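Long-range contacts in glucokinase (Streptomyces griseus, PDB 3VGL), which probably catalyses the transfer of a phosphate group from ATP to D-glucose, giving glucose 6-phosphate and ADP, as a member of the ROK family: residues Trp111-Phe116 against Ala295-Lys300; His122-Cys127 against Ile138-Lys143; Ser254-Gly259 against Ala290-Ala295. All coordinates share one frame; numbering follows the deposited sequence.

Contact 1 of 3, residues Trp111-Phe116 against Ala295-Lys300; sequences WGEYRF and AQLGGK
Glu-113 reaches from helix 105-116 to the type I beta turn Ala-295 to Gly-298, which follows strand 291-294 in this ROK-family kinase of the actin-like ATPase clan. Its carboxylate takes two successive backbone N-H groups of the turn, one on each oxygen. Gln-296 N donates to Glu-113 OE1 at 2.8 Å. The Gln-296 N-H comes from the syn side, 34° out of the carboxylate plane, and the bond is bent (144°). Leu-297 N donates to Glu-113 OE2, also at 2.8 Å. This bond is straighter and uses the syn lone pair. The next amide, Gly-298 N, is satisfied inside the turn by Ala-295 O at 3.0 Å. OE1 has a further donor in Ala-118 N, just beyond the helix, so the carboxylate also ties the turn to that loop. The Glu-113 side chain is bent at chi2 (-66°), which turns CD back from an extended course. Glu-113 CG lies 4.0 Å from Ala-295 CB. Helix 301-311 and strand 255-259 touch the same side chain through Ala-301 and Ile-257, and the residue is buried. An alanine at Glu-113 would probably leave the amides of Gln-296, Leu-297 and Ala-118 without this acceptor and the turn less firmly held to the helix. Two carbonyls of the helix, Trp-111 O and Gly-112 O, are used by Arg-115 N and Phe-116 N in ordinary helical bonds. Gly-112 O also has an apolar neighbour across the contact, Leu-297 CD1 at 3.7 Å. The same methyl lies near Phe-116 CB in a loose apolar contact. Leu-297 packs close to the acid as well: its CB is 3.2 Å from Glu-113 OE2.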
ATOM      1  N   TRP A 111      -4.954 -30.833 -10.632  1.00 17.89           N
ATOM      2  CA  TRP A 111      -5.506 -32.143 -10.950  1.00 18.92           C
ATOM      3  C   TRP A 111      -4.439 -33.250 -10.811  1.00 19.11           C
ATOM      4  O   TRP A 111      -4.709 -34.311 -10.210  1.00 19.80           O
ATOM      5  CB  TRP A 111      -6.153 -32.121 -12.341  1.00 18.70           C
ATOM      6  CG  TRP A 111      -6.821 -33.420 -12.664  1.00 21.30           C
ATOM      7  CD1 TRP A 111      -6.379 -34.378 -13.533  1.00 23.00           C
ATOM      8  CD2 TRP A 111      -8.036 -33.921 -12.088  1.00 23.02           C
ATOM      9  NE1 TRP A 111      -7.254 -35.452 -13.535  1.00 24.43           N
ATOM     10  CE2 TRP A 111      -8.278 -35.195 -12.663  1.00 23.75           C
ATOM     11  CE3 TRP A 111      -8.945 -33.421 -11.138  1.00 23.83           C
ATOM     12  CZ2 TRP A 111      -9.400 -35.972 -12.324  1.00 25.51           C
ATOM     13  CZ3 TRP A 111     -10.054 -34.191 -10.800  1.00 25.75           C
ATOM     14  CH2 TRP A 111     -10.272 -35.454 -11.403  1.00 25.02           C
ATOM     15  N   GLY A 112      -3.238 -33.019 -11.348  1.00 18.33           N
ATOM     16  CA  GLY A 112      -2.144 -34.016 -11.248  1.00 18.92           C
ATOM     17  C   GLY A 112      -1.822 -34.337  -9.800  1.00 19.37           C
ATOM     18  O   GLY A 112      -1.655 -35.491  -9.432  1.00 19.97           O
ATOM     19  N   GLU A 113      -1.743 -33.307  -8.961  1.00 18.16           N
ATOM     20  CA  GLU A 113      -1.437 -33.511  -7.540  1.00 18.48           C
ATOM     21  C   GLU A 113      -2.586 -34.165  -6.792  1.00 19.65           C
ATOM     22  O   GLU A 113      -2.369 -34.965  -5.870  1.00 20.13           O
ATOM     23  CB  GLU A 113      -1.040 -32.186  -6.885  1.00 17.40           C
ATOM     24  CG  GLU A 113       0.353 -31.709  -7.337  1.00 18.23           C
ATOM     25  CD  GLU A 113       1.463 -32.648  -6.864  1.00 19.67           C
ATOM     26  OE1 GLU A 113       1.432 -33.079  -5.685  1.00 20.39           O
ATOM     27  OE2 GLU A 113       2.390 -32.919  -7.654  1.00 21.74           O
ATOM     28  N   TYR A 114      -3.811 -33.834  -7.187  1.00 19.66           N
ATOM     29  CA  TYR A 114      -4.995 -34.425  -6.562  1.00 20.89           C
ATOM     30  C   TYR A 114      -5.047 -35.938  -6.849  1.00 22.16           C
ATOM     31  O   TYR A 114      -5.283 -36.764  -5.952  1.00 22.25           O
ATOM     32  CB  TYR A 114      -6.261 -33.719  -7.051  1.00 21.01           C
ATOM     33  CG  TYR A 114      -7.509 -34.442  -6.631  1.00 22.29           C
ATOM     34  CD1 TYR A 114      -7.900 -34.479  -5.290  1.00 24.35           C
ATOM     35  CD2 TYR A 114      -8.270 -35.127  -7.563  1.00 25.62           C
ATOM     36  CE1 TYR A 114      -9.039 -35.176  -4.900  1.00 26.46           C
ATOM     37  CE2 TYR A 114      -9.401 -35.827  -7.187  1.00 27.61           C
ATOM     38  CZ  TYR A 114      -9.781 -35.842  -5.859  1.00 28.29           C
ATOM     39  OH  TYR A 114     -10.906 -36.544  -5.501  1.00 30.68           O
ATOM     40  N   ARG A 115      -4.783 -36.291  -8.099  1.00 21.90           N
ATOM     41  CA  ARG A 115      -4.848 -37.692  -8.526  1.00 23.85           C
ATOM     42  C   ARG A 115      -3.637 -38.535  -8.105  1.00 24.34           C
ATOM     43  O   ARG A 115      -3.791 -39.707  -7.710  1.00 25.78           O
ATOM     44  CB  ARG A 115      -5.014 -37.763 -10.053  1.00 23.80           C
ATOM     45  CG  ARG A 115      -6.319 -37.199 -10.605  1.00 27.08           C
ATOM     46  CD  ARG A 115      -7.528 -38.056 -10.271  1.00 35.01           C
ATOM     47  NE  ARG A 115      -7.219 -39.475 -10.354  1.00 40.03           N
ATOM     48  CZ  ARG A 115      -7.305 -40.213 -11.456  1.00 43.26           C
ATOM     49  NH1 ARG A 115      -7.708 -39.682 -12.612  1.00 43.62           N
ATOM     50  NH2 ARG A 115      -6.978 -41.492 -11.394  1.00 43.85           N
ATOM     51  N   PHE A 116      -2.442 -37.959  -8.212  1.00 23.79           N
ATOM     52  CA  PHE A 116      -1.201 -38.748  -8.179  1.00 24.50           C
ATOM     53  C   PHE A 116      -0.168 -38.204  -7.200  1.00 25.06           C
ATOM     54  O   PHE A 116       0.907 -38.789  -7.043  1.00 26.27           O
ATOM     55  CB  PHE A 116      -0.581 -38.841  -9.585  1.00 24.19           C
ATOM     56  CG  PHE A 116      -1.552 -39.255 -10.664  1.00 25.83           C
ATOM     57  CD1 PHE A 116      -2.136 -40.527 -10.657  1.00 26.53           C
ATOM     58  CD2 PHE A 116      -1.861 -38.381 -11.715  1.00 25.56           C
ATOM     59  CE1 PHE A 116      -3.035 -40.900 -11.668  1.00 28.20           C
ATOM     60  CE2 PHE A 116      -2.758 -38.755 -12.726  1.00 27.24           C
ATOM     61  CZ  PHE A 116      -3.342 -40.020 -12.697  1.00 28.03           C
ATOM     62  N   ALA A 295       4.293 -29.807  -4.147  1.00 18.30           N
ATOM     63  CA  ALA A 295       3.828 -30.701  -5.196  1.00 18.20           C
ATOM     64  C   ALA A 295       4.743 -31.923  -5.234  1.00 19.29           C
ATOM     65  O   ALA A 295       5.961 -31.801  -5.382  1.00 19.95           O
ATOM     66  CB  ALA A 295       3.837 -29.975  -6.556  1.00 17.78           C
ATOM     67  N   GLN A 296       4.151 -33.092  -5.042  1.00 19.43           N
ATOM     68  CA  GLN A 296       4.924 -34.335  -5.095  1.00 21.55           C
ATOM     69  C   GLN A 296       5.568 -34.576  -6.457  1.00 22.02           C
ATOM     70  O   GLN A 296       6.658 -35.176  -6.555  1.00 23.02           O
ATOM     71  CB  GLN A 296       4.029 -35.504  -4.713  1.00 22.36           C
ATOM     72  CG  GLN A 296       3.829 -35.621  -3.213  1.00 26.91           C
ATOM     73  CD  GLN A 296       3.070 -36.876  -2.844  1.00 29.88           C
ATOM     74  OE1 GLN A 296       2.987 -37.818  -3.631  1.00 30.97           O
ATOM     75  NE2 GLN A 296       2.487 -36.880  -1.659  1.00 31.71           N
ATOM     76  N   LEU A 297       4.896 -34.110  -7.507  1.00 21.16           N
ATOM     77  CA  LEU A 297       5.398 -34.215  -8.870  1.00 21.98           C
ATOM     78  C   LEU A 297       6.290 -33.031  -9.250  1.00 21.76           C
ATOM     79  O   LEU A 297       6.841 -32.992 -10.364  1.00 21.49           O
ATOM     80  CB  LEU A 297       4.239 -34.339  -9.862  1.00 22.25           C
ATOM     81  CG  LEU A 297       3.256 -35.497  -9.613  1.00 25.69           C
ATOM     82  CD1 LEU A 297       1.934 -35.250 -10.367  1.00 27.01           C
ATOM     83  CD2 LEU A 297       3.873 -36.846  -9.971  1.00 29.61           C
ATOM     84  N   GLY A 298       6.421 -32.072  -8.330  1.00 21.02           N
ATOM     85  CA  GLY A 298       7.229 -30.884  -8.561  1.00 20.97           C
ATOM     86  C   GLY A 298       6.730 -30.168  -9.795  1.00 20.87           C
ATOM     87  O   GLY A 298       5.526 -30.121 -10.046  1.00 20.47           O
ATOM     88  N   GLY A 299       7.668 -29.657 -10.590  1.00 20.86           N
ATOM     89  CA  GLY A 299       7.352 -28.915 -11.808  1.00 21.35           C
ATOM     90  C   GLY A 299       6.663 -29.738 -12.885  1.00 20.86           C
ATOM     91  O   GLY A 299       6.133 -29.176 -13.850  1.00 22.22           O
ATOM     92  N   LYS A 300       6.651 -31.062 -12.727  1.00 21.05           N
ATOM     93  CA  LYS A 300       5.978 -31.934 -13.688  1.00 21.12           C
ATOM     94  C   LYS A 300       4.482 -32.157 -13.448  1.00 19.99           C
ATOM     95  O   LYS A 300       3.826 -32.851 -14.218  1.00 19.41           O
ATOM     96  CB  LYS A 300       6.707 -33.289 -13.779  1.00 23.01           C
ATOM     97  CG  LYS A 300       8.177 -33.138 -14.089  1.00 26.89           C
ATOM     98  CD  LYS A 300       8.953 -34.419 -13.755  1.00 33.80           C
ATOM     99  CE  LYS A 300       9.975 -34.752 -14.855  1.00 38.43           C
ATOM    100  NZ  LYS A 300      10.764 -33.567 -15.333  1.00 40.83           N
TER

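Contact 2 of 3, residues His122-Cys127 against Ile138-Lys143; sequences HDDVIC and IIIGNK
Val-125 and Ile-139 form an antiparallel hydrogen-bonded pair of the hairpin made by strands 125-130 and 134-140. Val-125 N donates to Ile-139 O at 2.9 Å, and Ile-139 N returns a bond to Val-125 O at 3.0 Å. Ile-126 and Ile-138 are the adjacent non-hydrogen-bonded pair.

At the turn, polar groups hold the type I' conformation from Ile-140 to Lys-143. Asn-142 N donates to Asp-123 O, in the carbonyl plane and on a lone pair. Asn-142 ND2 donates to Asp-123 OD2 at 2.8 Å, meeting it on the anti side. The two side chains lie side by side, with carboxylate and amide planes 70° apart. Asp-124 OD1 takes Gly-141 N at 2.8 Å from above its carboxylate plane. Asn-142 ND2 has a second partner, Tyr-114 OH of helix 105-116.

The apolar contacts fall on opposite faces of the sheet. Val-125 CG1 stands anti to the carbonyl carbon (chi1 -62°). Val-125 CG2, left between that carbon and the backbone N, lies 3.7 Å from Ile-139 CB, on the face where Trp-111 and Tyr-114 cover Ile-139. Ile-126 CD1 is 4.0 Å from both CG1 and CG2 of Ile-138. Phe-251 of helix 227-251 covers this second pair, and Ile-138 also packs on Leu-250 of a neighbouring subunit. By accepting the turn's N-H groups, the two aspartates probably fix its conformation, while apolar packing and backbone bonds hold the strands.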
ATOM      1  N   HIS A 122      -7.555 -36.131  -0.108  1.00 26.04           N
ATOM      2  CA  HIS A 122      -8.246 -34.899   0.264  1.00 25.85           C
ATOM      3  C   HIS A 122      -9.488 -34.710  -0.621  1.00 26.03           C
ATOM      4  O   HIS A 122      -9.589 -35.342  -1.678  1.00 27.85           O
ATOM      5  CB  HIS A 122      -7.294 -33.703   0.118  1.00 24.06           C
ATOM      6  CG  HIS A 122      -6.114 -33.731   1.048  1.00 23.74           C
ATOM      7  ND1 HIS A 122      -6.052 -32.977   2.201  1.00 23.55           N
ATOM      8  CD2 HIS A 122      -4.950 -34.424   0.994  1.00 24.36           C
ATOM      9  CE1 HIS A 122      -4.906 -33.204   2.820  1.00 25.78           C
ATOM     10  NE2 HIS A 122      -4.214 -34.075   2.103  1.00 25.18           N
ATOM     11  N   ASP A 123     -10.431 -33.865  -0.189  1.00 26.19           N
ATOM     12  CA  ASP A 123     -11.609 -33.525  -0.998  1.00 26.10           C
ATOM     13  C   ASP A 123     -11.575 -32.089  -1.505  1.00 24.66           C
ATOM     14  O   ASP A 123     -12.158 -31.779  -2.546  1.00 24.69           O
ATOM     15  CB  ASP A 123     -12.904 -33.705  -0.206  1.00 27.56           C
ATOM     16  CG  ASP A 123     -13.077 -35.116   0.323  1.00 30.03           C
ATOM     17  OD1 ASP A 123     -13.567 -35.244   1.460  1.00 33.97           O
ATOM     18  OD2 ASP A 123     -12.739 -36.077  -0.383  1.00 33.61           O
ATOM     19  N   ASP A 124     -10.919 -31.224  -0.740  1.00 23.75           N
ATOM     20  CA  ASP A 124     -10.867 -29.787  -1.031  1.00 22.67           C
ATOM     21  C   ASP A 124      -9.430 -29.331  -0.877  1.00 20.98           C
ATOM     22  O   ASP A 124      -8.924 -29.226   0.235  1.00 21.49           O
ATOM     23  CB  ASP A 124     -11.814 -29.014  -0.105  1.00 23.79           C
ATOM     24  CG  ASP A 124     -13.244 -29.522  -0.188  1.00 26.48           C
ATOM     25  OD1 ASP A 124     -13.949 -29.181  -1.162  1.00 27.31           O
ATOM     26  OD2 ASP A 124     -13.663 -30.299   0.712  1.00 30.68           O
ATOM     27  N   VAL A 125      -8.760 -29.099  -2.004  1.00 19.81           N
ATOM     28  CA  VAL A 125      -7.374 -28.620  -1.970  1.00 19.67           C
ATOM     29  C   VAL A 125      -7.199 -27.446  -2.909  1.00 18.21           C
ATOM     30  O   VAL A 125      -7.918 -27.322  -3.897  1.00 18.04           O
ATOM     31  CB  VAL A 125      -6.305 -29.712  -2.306  1.00 20.22           C
ATOM     32  CG1 VAL A 125      -6.350 -30.842  -1.295  1.00 22.59           C
ATOM     33  CG2 VAL A 125      -6.443 -30.230  -3.727  1.00 21.63           C
ATOM     34  N   ILE A 126      -6.227 -26.603  -2.589  1.00 16.97           N
ATOM     35  CA  ILE A 126      -5.897 -25.467  -3.443  1.00 15.67           C
ATOM     36  C   ILE A 126      -4.427 -25.545  -3.830  1.00 15.54           C
ATOM     37  O   ILE A 126      -3.572 -25.700  -2.963  1.00 15.74           O
ATOM     38  CB  ILE A 126      -6.188 -24.132  -2.701  1.00 15.33           C
ATOM     39  CG1 ILE A 126      -7.688 -23.980  -2.362  1.00 17.04           C
ATOM     40  CG2 ILE A 126      -5.702 -22.925  -3.516  1.00 16.14           C
ATOM     41  CD1 ILE A 126      -8.643 -23.882  -3.589  1.00 18.96           C
ATOM     42  N   CYS A 127      -4.163 -25.398  -5.122  1.00 14.73           N
ATOM     43  CA  CYS A 127      -2.807 -25.385  -5.667  1.00 16.01           C
ATOM     44  C   CYS A 127      -2.413 -23.986  -6.118  1.00 14.64           C
ATOM     45  O   CYS A 127      -3.231 -23.235  -6.692  1.00 14.97           O
ATOM     46  CB  CYS A 127      -2.727 -26.325  -6.861  1.00 16.62           C
ATOM     47  SG  CYS A 127      -1.126 -26.407  -7.686  1.00 19.57           S
ATOM     48  N   ILE A 138      -8.130 -25.206  -8.370  1.00 14.95           N
ATOM     49  CA  ILE A 138      -9.132 -25.406  -7.317  1.00 15.80           C
ATOM     50  C   ILE A 138      -9.722 -26.808  -7.429  1.00 16.74           C
ATOM     51  O   ILE A 138     -10.297 -27.174  -8.455  1.00 17.88           O
ATOM     52  CB  ILE A 138     -10.291 -24.399  -7.474  1.00 15.26           C
ATOM     53  CG1 ILE A 138      -9.813 -22.961  -7.317  1.00 15.94           C
ATOM     54  CG2 ILE A 138     -11.415 -24.670  -6.431  1.00 16.71           C
ATOM     55  CD1 ILE A 138     -10.782 -21.986  -7.897  1.00 16.79           C
ATOM     56  N   ILE A 139      -9.575 -27.590  -6.368  1.00 17.67           N
ATOM     57  CA  ILE A 139     -10.324 -28.848  -6.223  1.00 18.76           C
ATOM     58  C   ILE A 139     -11.298 -28.631  -5.057  1.00 19.45           C
ATOM     59  O   ILE A 139     -10.875 -28.385  -3.918  1.00 19.24           O
ATOM     60  CB  ILE A 139      -9.422 -30.042  -5.893  1.00 19.32           C
ATOM     61  CG1 ILE A 139      -8.312 -30.244  -6.933  1.00 19.55           C
ATOM     62  CG2 ILE A 139     -10.284 -31.320  -5.711  1.00 21.25           C
ATOM     63  CD1 ILE A 139      -8.774 -30.580  -8.329  1.00 22.30           C
ATOM     64  N   ILE A 140     -12.590 -28.685  -5.361  1.00 20.41           N
ATOM     65  CA  ILE A 140     -13.634 -28.593  -4.343  1.00 21.01           C
ATOM     66  C   ILE A 140     -14.585 -29.755  -4.549  1.00 22.51           C
ATOM     67  O   ILE A 140     -15.042 -30.000  -5.673  1.00 22.57           O
ATOM     68  CB  ILE A 140     -14.386 -27.245  -4.399  1.00 21.09           C
ATOM     69  CG1 ILE A 140     -13.491 -26.117  -3.858  1.00 19.44           C
ATOM     70  CG2 ILE A 140     -15.685 -27.315  -3.582  1.00 22.63           C
ATOM     71  CD1 ILE A 140     -14.045 -24.727  -4.072  1.00 21.13           C
ATOM     72  N   GLY A 141     -14.876 -30.471  -3.466  1.00 23.84           N
ATOM     73  CA  GLY A 141     -15.732 -31.665  -3.559  1.00 25.63           C
ATOM     74  C   GLY A 141     -15.219 -32.655  -4.588  1.00 26.21           C
ATOM     75  O   GLY A 141     -15.999 -33.182  -5.409  1.00 28.01           O
ATOM     76  N   ASN A 142     -13.907 -32.904  -4.555  1.00 25.61           N
ATOM     77  CA  ASN A 142     -13.243 -33.910  -5.397  1.00 25.49           C
ATOM     78  C   ASN A 142     -13.280 -33.631  -6.909  1.00 25.71           C
ATOM     79  O   ASN A 142     -13.070 -34.544  -7.730  1.00 26.51           O
ATOM     80  CB  ASN A 142     -13.787 -35.321  -5.067  1.00 26.95           C
ATOM     81  CG  ASN A 142     -13.720 -35.622  -3.597  1.00 27.32           C
ATOM     82  OD1 ASN A 142     -14.700 -35.459  -2.880  1.00 31.38           O
ATOM     83  ND2 ASN A 142     -12.550 -36.019  -3.126  1.00 29.25           N
ATOM     84  N   LYS A 143     -13.517 -32.371  -7.273  1.00 24.62           N
ATOM     85  CA  LYS A 143     -13.657 -31.971  -8.671  1.00 24.46           C
ATOM     86  C   LYS A 143     -12.878 -30.700  -8.953  1.00 22.53           C
ATOM     87  O   LYS A 143     -12.893 -29.773  -8.149  1.00 22.21           O
ATOM     88  CB  LYS A 143     -15.114 -31.690  -9.007  1.00 25.10           C
ATOM     89  CG  LYS A 143     -16.021 -32.926  -9.032  1.00 29.47           C
ATOM     90  CD  LYS A 143     -17.093 -32.763 -10.086  1.00 35.78           C
ATOM     91  CE  LYS A 143     -18.366 -32.191  -9.525  1.00 38.82           C
ATOM     92  NZ  LYS A 143     -19.542 -32.670 -10.312  1.00 42.40           N
TER

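Contact 3 of 3, residues Ser254-Gly259 against Ala290-Ala295; sequences SAFIVG and AQVLAA
Strands 255-259 and 291-294 run parallel, their axes 4.6 Å apart at closest and 24° from alignment, with five backbone hydrogen bonds between the segments. The bonds alternate in direction, from Gln-291 N donating to Ser-254 O at one end to Ala-295 N donating to Val-258 O, from above the carbonyl plane, at the other. In the middle, Phe-256 uses both its backbone groups. Phe-256 N meets Gln-291 O at 2.8 Å, nearly straight at 174°, and Phe-256 O accepts from Leu-293 N.

Phe-256 CD2 and CE2 touch Ala-290 CB, each at 3.8 Å. Val-258 CG2 meets Val-292 CG1 at 4.3 Å on the same face. The strands belong to a beta-alpha-beta unit with helix 267-280, which covers this face through Leu-270 and Phe-277. The rings of Phe-256 and Phe-277 meet at about 65°. Helix 227-251 adds Leu-244 over Phe-256 and Val-292.

Ala-255, Ile-257 and Leu-293 lie on the other face. Leu-293 CD1 is 4.2 Å from Ala-255 CB. Ile-257 CG2 is anti to the backbone N, which puts it beside the carbonyl carbon, where it meets Ala-295 CA at 3.6 Å. Past the strand, Ala-295 CB sits 3.8 Å from Gly-259 CA. A water donates to Ser-254 O at 2.7 Å and accepts from Gln-291 NE2, bridging the two segments at the start of the strands. Ser-254 OG bonds His-122 ND1 and Asp-124 O.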
ATOM      1  N   SER A 254      -8.246 -28.309   3.052  1.00 18.85           N
ATOM      2  CA  SER A 254      -7.462 -29.107   3.983  1.00 19.96           C
ATOM      3  C   SER A 254      -5.961 -28.954   3.702  1.00 19.23           C
ATOM      4  O   SER A 254      -5.137 -29.111   4.610  1.00 20.44           O
ATOM      5  CB  SER A 254      -7.872 -30.577   3.899  1.00 20.44           C
ATOM      6  OG  SER A 254      -7.768 -31.047   2.570  1.00 21.80           O
ATOM      7  N   ALA A 255      -5.621 -28.654   2.450  1.00 18.69           N
ATOM      8  CA  ALA A 255      -4.228 -28.488   2.070  1.00 17.85           C
ATOM      9  C   ALA A 255      -4.040 -27.475   0.957  1.00 16.70           C
ATOM     10  O   ALA A 255      -4.877 -27.367   0.040  1.00 16.66           O
ATOM     11  CB  ALA A 255      -3.641 -29.842   1.639  1.00 18.07           C
ATOM     12  N   PHE A 256      -2.918 -26.768   1.061  1.00 15.95           N
ATOM     13  CA  PHE A 256      -2.318 -26.009  -0.037  1.00 15.14           C
ATOM     14  C   PHE A 256      -1.163 -26.793  -0.610  1.00 15.62           C
ATOM     15  O   PHE A 256      -0.377 -27.382   0.141  1.00 17.62           O
ATOM     16  CB  PHE A 256      -1.810 -24.654   0.454  1.00 14.83           C
ATOM     17  CG  PHE A 256      -2.912 -23.746   0.884  1.00 13.82           C
ATOM     18  CD1 PHE A 256      -3.722 -23.161  -0.076  1.00 13.99           C
ATOM     19  CD2 PHE A 256      -3.201 -23.546   2.240  1.00 14.21           C
ATOM     20  CE1 PHE A 256      -4.797 -22.350   0.297  1.00 14.53           C
ATOM     21  CE2 PHE A 256      -4.281 -22.694   2.622  1.00 15.41           C
ATOM     22  CZ  PHE A 256      -5.067 -22.118   1.641  1.00 16.88           C
ATOM     23  N   ILE A 257      -1.085 -26.809  -1.937  1.00 15.28           N
ATOM     24  CA  ILE A 257      -0.021 -27.545  -2.640  1.00 15.43           C
ATOM     25  C   ILE A 257       0.701 -26.538  -3.505  1.00 15.48           C
ATOM     26  O   ILE A 257       0.077 -25.870  -4.340  1.00 16.07           O
ATOM     27  CB  ILE A 257      -0.581 -28.708  -3.473  1.00 16.08           C
ATOM     28  CG1 ILE A 257      -1.423 -29.637  -2.587  1.00 19.03           C
ATOM     29  CG2 ILE A 257       0.559 -29.473  -4.144  1.00 16.71           C
ATOM     30  CD1 ILE A 257      -2.235 -30.673  -3.351  1.00 23.13           C
ATOM     31  N   VAL A 258       2.005 -26.414  -3.281  1.00 14.58           N
ATOM     32  CA  VAL A 258       2.828 -25.430  -3.995  1.00 14.31           C
ATOM     33  C   VAL A 258       3.616 -26.139  -5.077  1.00 13.96           C
ATOM     34  O   VAL A 258       4.422 -27.036  -4.777  1.00 16.39           O
ATOM     35  CB  VAL A 258       3.790 -24.708  -3.018  1.00 14.95           C
ATOM     36  CG1 VAL A 258       4.591 -23.646  -3.770  1.00 15.37           C
ATOM     37  CG2 VAL A 258       2.991 -24.020  -1.906  1.00 15.63           C
ATOM     38  N   GLY A 259       3.360 -25.739  -6.333  1.00 14.00           N
ATOM     39  CA  GLY A 259       4.025 -26.341  -7.497  1.00 13.64           C
ATOM     40  C   GLY A 259       4.812 -25.274  -8.246  1.00 14.07           C
ATOM     41  O   GLY A 259       5.232 -24.252  -7.669  1.00 13.42           O
ATOM     42  N   ALA A 290      -4.582 -25.295   7.511  1.00 18.07           N
ATOM     43  CA  ALA A 290      -4.344 -26.233   6.415  1.00 17.95           C
ATOM     44  C   ALA A 290      -2.904 -26.697   6.418  1.00 17.68           C
ATOM     45  O   ALA A 290      -2.026 -26.024   6.967  1.00 18.05           O
ATOM     46  CB  ALA A 290      -4.630 -25.536   5.097  1.00 17.67           C
ATOM     47  N   GLN A 291      -2.665 -27.851   5.799  1.00 18.35           N
ATOM     48  CA  GLN A 291      -1.313 -28.271   5.468  1.00 18.25           C
ATOM     49  C   GLN A 291      -0.812 -27.407   4.317  1.00 17.52           C
ATOM     50  O   GLN A 291      -1.607 -26.900   3.501  1.00 17.96           O
ATOM     51  CB  GLN A 291      -1.286 -29.730   5.028  1.00 19.17           C
ATOM     52  CG  GLN A 291      -1.723 -30.670   6.152  1.00 21.44           C
ATOM     53  CD  GLN A 291      -1.805 -32.088   5.670  1.00 24.47           C
ATOM     54  OE1 GLN A 291      -0.809 -32.663   5.278  1.00 27.75           O
ATOM     55  NE2 GLN A 291      -3.005 -32.659   5.697  1.00 30.02           N
ATOM     56  N   VAL A 292       0.503 -27.235   4.282  1.00 17.38           N
ATOM     57  CA  VAL A 292       1.170 -26.562   3.163  1.00 16.23           C
ATOM     58  C   VAL A 292       2.211 -27.545   2.660  1.00 17.36           C
ATOM     59  O   VAL A 292       3.167 -27.868   3.372  1.00 19.26           O
ATOM     60  CB  VAL A 292       1.842 -25.228   3.581  1.00 15.35           C
ATOM     61  CG1 VAL A 292       2.502 -24.580   2.351  1.00 15.74           C
ATOM     62  CG2 VAL A 292       0.809 -24.249   4.151  1.00 15.59           C
ATOM     63  N   LEU A 293       2.011 -28.014   1.434  1.00 16.90           N
ATOM     64  CA  LEU A 293       2.788 -29.149   0.901  1.00 18.17           C
ATOM     65  C   LEU A 293       3.440 -28.829  -0.418  1.00 18.19           C
ATOM     66  O   LEU A 293       2.866 -28.126  -1.248  1.00 17.68           O
ATOM     67  CB  LEU A 293       1.886 -30.373   0.701  1.00 18.39           C
ATOM     68  CG  LEU A 293       1.092 -30.824   1.934  1.00 20.99           C
ATOM     69  CD1 LEU A 293       0.080 -31.885   1.537  1.00 22.40           C
ATOM     70  CD2 LEU A 293       2.034 -31.331   3.013  1.00 23.65           C
ATOM     71  N   ALA A 294       4.642 -29.360  -0.636  1.00 18.58           N
ATOM     72  CA  ALA A 294       5.232 -29.309  -1.967  1.00 19.24           C
ATOM     73  C   ALA A 294       4.462 -30.235  -2.898  1.00 19.01           C
ATOM     74  O   ALA A 294       4.033 -31.325  -2.488  1.00 19.68           O
ATOM     75  CB  ALA A 294       6.689 -29.753  -1.908  1.00 20.30           C
ATOM     76  N   ALA A 295       4.293 -29.807  -4.147  1.00 18.30           N
ATOM     77  CA  ALA A 295       3.828 -30.701  -5.196  1.00 18.20           C
ATOM     78  C   ALA A 295       4.743 -31.923  -5.234  1.00 19.29           C
ATOM     79  O   ALA A 295       5.961 -31.801  -5.382  1.00 19.95           O
ATOM     80  CB  ALA A 295       3.837 -29.975  -6.556  1.00 17.78           C
TER
HETATM   81  O   HOH W   1      -5.404 -31.004   6.449  1.00 22.63           O

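How the contacts relate
Contacts 2 and 3 lie in one mixed sheet, where strands 125-130 and 255-259 are neighbours. Ile-126 O and Ile-257 N join them at 2.9 Å. Contact 1 shares Ala-295 with contact 3, so the chain passes straight from the sheet's edge strand into the turn. Glu-113 CG also packs on Ile-257 CG2 at 3.9 Å. Helix 105-116 reaches contact 2 as well: Tyr-114 CD1 is 4.0 Å from Ile-139 CG2. None of the three lies at the glucose, nucleotide or metal sites, but the ligands are not distant. The bound AMPPNP is about 9 Å from residue Gly-298 and about 8 Å from residue Gly-259, and the sodium ion about 7 Å from the Ile-138 side chain.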